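Side-chain contact in prepilin (Salmonella typhi, PDB 3FHV), which is a type IVb pilin, here its globular part without the N-terminal segment, that probably assembles into pili and interacts with the cystic fibrosis transmembrane conductance regulator: residues Met52-Asp57 / Gly61-Trp66. Sequence-based numbering, arbitrary orientation.
Sequences MTVSGD and GSATLW
The indole of W66 meets S55 at the edge of its ring: S55 OG and CB both lie near the ring plane on the NE1 side, while T53 O approaches the ring obliquely. The W66 NE1 hydrogen bond to S55 OG is bent, at 137°, and its length of 2.4 Å is too short to trust, so its exact geometry is doubtful. What brings the hydroxyl to that edge is a chi1 of 56°, which sets OG between the backbone N and the carbonyl carbon of S55; from there it also reaches T64 OG1 in a weak hydrogen bond of 3.4 Å. T53 lies on the same face of the sheet as S55, T64 and W66, its CG2 4.0 Å from W66 CD1.

Beneath these side chains runs the antiparallel ladder of a beta hairpin. S55 and T64 form a hydrogen-bonded pair, with S55 N to T64 O at 3.0 Å and nearly straight at 171°. At the T53–W66 pair, W66 N gives T53 O a bond of 2.8 Å, whereas the return bond from T53 N is weak and a water bridges T53 N and W66 O. Near the turn, G61 and S62 both face D57 in a G1 beta bulge, where S62 N donates to D57 O.

The other face is apolar. L65 CD1 touches both V54 CG2 and M52 CB, 3.8 Å from each, the two reaching it roughly at right angles, and L65 CD2 lies 3.9 Å from M52 SD. V54 also packs on a modified side chain of the bound peptide.

This apolar side turns toward the helices: L17 of helix 8-25 meets M52 and L65, and I44 of helix 36-45 meets V54 and A63. Strand 53-55 is an edge strand of the chain's antiparallel sheet, and strand 62-66 is joined on its other side to strand 72-78 by backbone hydrogen bonds between L65 and I73.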
loop_
_atom_site.group_PDB
_atom_site.type_symbol
_atom_site.label_atom_id
_atom_site.label_comp_id
_atom_site.label_asym_id
_atom_site.label_seq_id
_atom_site.Cartn_x
_atom_site.Cartn_y
_atom_site.Cartn_z
ATOM N N MET A 52 8.585 -3.569 2.847
ATOM C CA MET A 52 10.038 -3.693 2.739
ATOM C C MET A 52 10.704 -3.671 4.108
ATOM O O MET A 52 10.051 -3.466 5.120
ATOM C CB MET A 52 10.604 -2.571 1.857
ATOM C CG MET A 52 10.265 -2.751 0.382
ATOM S SD MET A 52 10.308 -1.227 -0.560
ATOM C CE MET A 52 8.693 -0.545 -0.132
ATOM N N THR A 53 12.008 -3.893 4.131
ATOM C CA THR A 53 12.754 -3.903 5.380
ATOM C C THR A 53 13.210 -2.501 5.764
ATOM O O THR A 53 13.905 -1.823 5.002
ATOM C CB THR A 53 13.970 -4.830 5.269
ATOM O OG1 THR A 53 13.508 -6.176 5.108
ATOM C CG2 THR A 53 14.844 -4.744 6.516
ATOM N N VAL A 54 12.807 -2.081 6.956
ATOM C CA VAL A 54 13.141 -0.765 7.478
ATOM C C VAL A 54 14.083 -0.876 8.658
ATOM O O VAL A 54 13.837 -1.642 9.586
ATOM C CB VAL A 54 11.876 -0.028 7.939
ATOM C CG1 VAL A 54 12.234 1.218 8.726
ATOM C CG2 VAL A 54 11.052 0.333 6.732
ATOM N N SER A 55 15.160 -0.105 8.614
ATOM C CA SER A 55 16.129 -0.101 9.702
ATOM C C SER A 55 16.739 1.288 9.879
ATOM O O SER A 55 16.082 2.304 9.608
ATOM C CB SER A 55 17.219 -1.160 9.465
ATOM O OG SER A 55 17.861 -0.984 8.220
ATOM N N GLY A 56 17.987 1.339 10.327
ATOM C CA GLY A 56 18.621 2.621 10.565
ATOM C C GLY A 56 18.069 3.170 11.870
ATOM O O GLY A 56 18.011 2.448 12.865
ATOM N N ASP A 57 17.644 4.429 11.871
ATOM C CA ASP A 57 17.097 5.049 13.079
ATOM C C ASP A 57 15.864 5.909 12.800
ATOM O O ASP A 57 15.946 7.137 12.788
ATOM C CB ASP A 57 18.167 5.911 13.758
ATOM C CG ASP A 57 18.651 5.325 15.071
ATOM O OD1 ASP A 57 19.470 5.988 15.751
ATOM O OD2 ASP A 57 18.219 4.203 15.423
ATOM N N GLY A 61 14.772 10.134 12.599
ATOM C CA GLY A 61 14.628 10.657 11.252
ATOM C C GLY A 61 15.751 10.200 10.342
ATOM O O GLY A 61 16.122 10.897 9.396
ATOM N N SER A 62 16.301 9.024 10.627
ATOM C CA SER A 62 17.386 8.474 9.820
ATOM C C SER A 62 17.103 7.020 9.451
ATOM O O SER A 62 17.994 6.170 9.480
ATOM C CB SER A 62 18.716 8.566 10.575
ATOM O OG SER A 62 19.120 9.916 10.728
ATOM N N ALA A 63 15.852 6.744 9.106
ATOM C CA ALA A 63 15.453 5.402 8.723
ATOM C C ALA A 63 15.945 5.091 7.316
ATOM O O ALA A 63 15.940 5.961 6.437
ATOM C CB ALA A 63 13.941 5.276 8.780
ATOM N N THR A 64 16.372 3.848 7.113
ATOM C CA THR A 64 16.842 3.400 5.813
ATOM C C THR A 64 15.974 2.242 5.327
ATOM O O THR A 64 15.348 1.535 6.127
ATOM C CB THR A 64 18.313 2.972 5.872
ATOM O OG1 THR A 64 18.525 2.131 7.013
ATOM C CG2 THR A 64 19.208 4.194 5.971
ATOM N N LEU A 65 15.947 2.053 4.013
ATOM C CA LEU A 65 15.124 1.021 3.384
ATOM C C LEU A 65 16.000 -0.028 2.714
ATOM O O LEU A 65 17.034 0.302 2.139
ATOM C CB LEU A 65 14.227 1.697 2.348
ATOM C CG LEU A 65 12.970 0.984 1.872
ATOM C CD1 LEU A 65 12.071 0.668 3.064
ATOM C CD2 LEU A 65 12.255 1.887 0.879
ATOM N N TRP A 66 15.601 -1.291 2.804
ATOM C CA TRP A 66 16.379 -2.373 2.214
ATOM C C TRP A 66 15.489 -3.236 1.331
ATOM O O TRP A 66 14.282 -3.323 1.555
ATOM C CB TRP A 66 17.024 -3.226 3.307
ATOM C CG TRP A 66 17.910 -2.449 4.231
ATOM C CD1 TRP A 66 17.636 -2.086 5.518
ATOM C CD2 TRP A 66 19.215 -1.937 3.939
ATOM N NE1 TRP A 66 18.690 -1.380 6.045
ATOM C CE2 TRP A 66 19.673 -1.274 5.096
ATOM C CE3 TRP A 66 20.042 -1.973 2.812
ATOM C CZ2 TRP A 66 20.919 -0.655 5.158
ATOM C CZ3 TRP A 66 21.278 -1.357 2.876
ATOM C CH2 TRP A 66 21.706 -0.708 4.041
HETATM O O HOH W 1 12.645 -5.748 1.708
#